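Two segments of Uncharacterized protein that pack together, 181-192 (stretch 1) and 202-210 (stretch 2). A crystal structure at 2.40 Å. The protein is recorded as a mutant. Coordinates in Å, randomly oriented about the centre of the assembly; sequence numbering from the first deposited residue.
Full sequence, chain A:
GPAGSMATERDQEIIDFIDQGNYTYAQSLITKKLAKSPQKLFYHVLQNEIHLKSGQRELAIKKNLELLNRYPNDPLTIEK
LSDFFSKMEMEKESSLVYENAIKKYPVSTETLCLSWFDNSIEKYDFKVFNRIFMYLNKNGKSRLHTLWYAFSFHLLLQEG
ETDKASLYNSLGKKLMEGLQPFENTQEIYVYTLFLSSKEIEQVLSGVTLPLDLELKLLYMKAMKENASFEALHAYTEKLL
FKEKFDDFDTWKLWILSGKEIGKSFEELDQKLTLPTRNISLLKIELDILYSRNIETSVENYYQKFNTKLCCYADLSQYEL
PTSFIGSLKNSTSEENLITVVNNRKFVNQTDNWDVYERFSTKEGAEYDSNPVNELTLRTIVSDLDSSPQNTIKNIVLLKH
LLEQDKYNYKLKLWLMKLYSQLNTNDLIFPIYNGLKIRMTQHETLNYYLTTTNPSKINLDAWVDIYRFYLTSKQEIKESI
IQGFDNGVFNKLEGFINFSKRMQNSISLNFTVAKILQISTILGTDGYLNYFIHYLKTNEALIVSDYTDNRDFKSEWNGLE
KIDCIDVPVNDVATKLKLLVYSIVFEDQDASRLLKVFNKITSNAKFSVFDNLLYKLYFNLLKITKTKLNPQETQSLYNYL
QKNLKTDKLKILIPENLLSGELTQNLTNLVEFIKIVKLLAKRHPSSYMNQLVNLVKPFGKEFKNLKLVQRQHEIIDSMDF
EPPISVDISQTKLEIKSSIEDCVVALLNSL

Stretch 1 181-192: PFENTQEIYVYT
Stretch 2, residues 202-210: QVLSGVTLP

Stretch 2 packs by van der Waals contact against the helix that begins at Thr185 and the loop that leads into it; apolar side chains meet one another, and Leu209 also rests on backbone. No hydrogen bond crosses the interface, which buries 364 Å² in total. Stretch 2 enters as the end of a helix, and its register runs antiparallel to stretch 1: the CA atoms of Ile188 and Leu204 lie 8.4 Å apart, those of Asn184 and Leu209 7.1 Å. Val203 (chi1 t) points toward stretch 1, setting CG2 4.1 Å from Tyr191 CE2 in an oblique approach to the ring of Tyr191, whose side chain also has chi1 t. Leu204 (m, t) leaves its backbone sideways, yet its end swings inward, so that CD2 reaches Ile188 CG2 at 3.6 Å. The chain then turns, with Gly206 N donating to Val203 O (3.0 Å), and continues extended at Val207 (-69/126). Val207, t, directs CG1 to 3.8 Å from Ile188 CD1. Ile188 (m, t), buried and pointing toward stretch 2, thus uses its branched side chain to meet Leu204 through CG2 and Val207 through CD1. Thr208 (-85/-31) makes no contact. Leu209 (-62/146; m, t) covers the backbone leading into the helix: its CD1 lies 3.7 Å from Phe182 O and 3.6 Å from Asn184 N, an apolar side chain without hydrogen-bonding groups that lies there by contact alone. At that entry Asn184 (chi1 p) caps the helix, its OD1 accepting from Glu187 N at 3.0 Å.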

# COMPACT_ATOMS: atom_id res chain seq x y z
N PRO A 181 12.70 37.75 0.73
CA PRO A 181 12.12 37.11 1.92
C PRO A 181 11.10 36.04 1.57
O PRO A 181 10.41 36.16 0.55
CB PRO A 181 11.45 38.29 2.65
CG PRO A 181 11.04 39.22 1.52
CD PRO A 181 12.14 39.09 0.48
N PHE A 182 11.00 35.01 2.40
CA PHE A 182 10.11 33.89 2.14
C PHE A 182 8.66 34.29 2.42
O PHE A 182 8.36 35.03 3.36
CB PHE A 182 10.51 32.68 3.00
CG PHE A 182 11.88 32.15 2.69
CD1 PHE A 182 12.24 31.81 1.40
CD2 PHE A 182 12.83 32.03 3.69
CE1 PHE A 182 13.51 31.34 1.12
CE2 PHE A 182 14.09 31.55 3.41
CZ PHE A 182 14.43 31.21 2.12
N GLU A 183 7.75 33.77 1.60
CA GLU A 183 6.36 34.17 1.66
C GLU A 183 5.47 33.15 2.36
O GLU A 183 4.34 33.49 2.73
CB GLU A 183 5.83 34.43 0.25
CG GLU A 183 6.46 35.66 -0.42
CD GLU A 183 6.26 35.69 -1.93
OE1 GLU A 183 6.99 36.45 -2.62
OE2 GLU A 183 5.37 34.95 -2.42
N ASN A 184 5.94 31.91 2.54
CA ASN A 184 5.11 30.89 3.18
C ASN A 184 6.00 29.79 3.72
O ASN A 184 7.22 29.76 3.49
CB ASN A 184 4.07 30.33 2.21
CG ASN A 184 4.71 29.65 1.03
OD1 ASN A 184 5.39 28.62 1.17
ND2 ASN A 184 4.48 30.20 -0.17
N THR A 185 5.37 28.86 4.44
CA THR A 185 6.08 27.80 5.15
C THR A 185 6.58 26.70 4.21
O THR A 185 7.49 25.96 4.59
CB THR A 185 5.16 27.23 6.24
OG1 THR A 185 5.81 26.12 6.85
CG2 THR A 185 3.87 26.73 5.66
N GLN A 186 6.03 26.61 2.99
CA GLN A 186 6.53 25.67 1.99
C GLN A 186 7.91 26.09 1.49
O GLN A 186 8.81 25.25 1.34
CB GLN A 186 5.55 25.56 0.83
CG GLN A 186 4.20 24.99 1.20
CD GLN A 186 4.24 23.49 1.51
OE1 GLN A 186 5.27 22.83 1.39
NE2 GLN A 186 3.09 22.96 1.89
N GLU A 187 8.07 27.38 1.17
CA GLU A 187 9.37 27.87 0.71
C GLU A 187 10.42 27.70 1.81
O GLU A 187 11.54 27.24 1.54
CB GLU A 187 9.27 29.34 0.28
CG GLU A 187 8.17 29.62 -0.71
CD GLU A 187 8.11 31.08 -1.13
OE1 GLU A 187 8.77 31.91 -0.48
OE2 GLU A 187 7.39 31.39 -2.12
N ILE A 188 10.07 28.05 3.05
CA ILE A 188 10.98 27.86 4.17
C ILE A 188 11.36 26.39 4.31
O ILE A 188 12.53 26.05 4.49
CB ILE A 188 10.36 28.42 5.46
CG1 ILE A 188 10.18 29.95 5.35
CG2 ILE A 188 11.19 28.06 6.66
CD1 ILE A 188 9.44 30.59 6.52
N TYR A 189 10.37 25.50 4.18
CA TYR A 189 10.66 24.06 4.22
C TYR A 189 11.74 23.69 3.19
O TYR A 189 12.73 23.04 3.54
CB TYR A 189 9.36 23.27 3.98
CG TYR A 189 9.57 21.78 3.74
CD1 TYR A 189 9.76 20.89 4.81
CD2 TYR A 189 9.58 21.26 2.44
CE1 TYR A 189 9.97 19.52 4.59
CE2 TYR A 189 9.76 19.89 2.21
CZ TYR A 189 9.97 19.03 3.29
OH TYR A 189 10.16 17.70 3.06
N VAL A 190 11.57 24.13 1.94
CA VAL A 190 12.52 23.76 0.88
C VAL A 190 13.92 24.19 1.27
O VAL A 190 14.89 23.43 1.13
CB VAL A 190 12.11 24.38 -0.47
CG1 VAL A 190 13.18 24.08 -1.53
CG2 VAL A 190 10.79 23.82 -0.93
N TYR A 191 14.05 25.43 1.75
CA TYR A 191 15.33 25.97 2.17
C TYR A 191 15.99 25.06 3.21
O TYR A 191 17.18 24.74 3.10
CB TYR A 191 15.12 27.40 2.71
CG TYR A 191 16.38 28.18 2.97
CD1 TYR A 191 17.46 28.09 2.11
CD2 TYR A 191 16.50 29.01 4.08
CE1 TYR A 191 18.63 28.79 2.36
CE2 TYR A 191 17.67 29.73 4.32
CZ TYR A 191 18.73 29.61 3.46
OH TYR A 191 19.89 30.33 3.70
N THR A 192 15.21 24.59 4.21
CA THR A 192 15.77 23.75 5.27
C THR A 192 16.33 22.44 4.74
O THR A 192 17.15 21.82 5.42
CB THR A 192 14.72 23.42 6.33
OG1 THR A 192 13.70 22.62 5.75
CG2 THR A 192 14.13 24.69 6.94
N GLN A 202 18.97 28.71 13.54
CA GLN A 202 19.20 30.13 13.29
C GLN A 202 18.15 30.69 12.34
O GLN A 202 17.61 31.78 12.58
CB GLN A 202 20.62 30.32 12.76
CG GLN A 202 21.03 31.74 12.52
CD GLN A 202 20.83 32.61 13.76
OE1 GLN A 202 21.14 32.20 14.88
NE2 GLN A 202 20.31 33.81 13.55
N VAL A 203 17.82 29.96 11.28
CA VAL A 203 16.82 30.43 10.31
C VAL A 203 15.43 30.45 10.94
O VAL A 203 14.75 31.49 10.94
CB VAL A 203 16.85 29.56 9.05
CG1 VAL A 203 15.70 29.94 8.10
CG2 VAL A 203 18.18 29.71 8.35
N LEU A 204 14.99 29.32 11.48
CA LEU A 204 13.63 29.21 12.00
C LEU A 204 13.39 30.12 13.21
O LEU A 204 12.23 30.46 13.48
CB LEU A 204 13.33 27.76 12.35
CG LEU A 204 13.26 26.83 11.14
CD1 LEU A 204 12.72 25.46 11.54
CD2 LEU A 204 12.39 27.46 10.03
N SER A 205 14.44 30.52 13.93
CA SER A 205 14.29 31.42 15.06
C SER A 205 14.00 32.85 14.63
O SER A 205 13.60 33.66 15.47
CB SER A 205 15.54 31.41 15.94
OG SER A 205 16.60 32.12 15.31
N GLY A 206 14.23 33.20 13.36
CA GLY A 206 13.96 34.55 12.90
C GLY A 206 12.73 34.67 12.02
O GLY A 206 12.41 35.76 11.52
N VAL A 207 12.03 33.56 11.79
CA VAL A 207 10.87 33.58 10.91
C VAL A 207 9.76 34.38 11.57
O VAL A 207 9.35 34.08 12.70
CB VAL A 207 10.41 32.15 10.61
CG1 VAL A 207 9.06 32.18 9.91
CG2 VAL A 207 11.45 31.45 9.77
N THR A 208 9.23 35.37 10.85
CA THR A 208 8.09 36.14 11.34
C THR A 208 6.75 35.48 11.01
O THR A 208 5.80 35.62 11.79
CB THR A 208 8.12 37.56 10.76
OG1 THR A 208 8.47 37.51 9.37
CG2 THR A 208 9.14 38.38 11.51
N LEU A 209 6.67 34.75 9.90
CA LEU A 209 5.46 34.00 9.58
C LEU A 209 5.20 32.93 10.65
O LEU A 209 6.13 32.33 11.19
CB LEU A 209 5.61 33.30 8.23
CG LEU A 209 5.84 34.18 7.03
CD1 LEU A 209 6.19 33.32 5.85
CD2 LEU A 209 4.56 34.94 6.77
N PRO A 210 3.93 32.65 10.93
CA PRO A 210 3.62 31.53 11.83
C PRO A 210 4.10 30.22 11.23
O PRO A 210 3.85 29.92 10.07
CB PRO A 210 2.09 31.56 11.93
CG PRO A 210 1.67 32.91 11.41
CD PRO A 210 2.71 33.30 10.41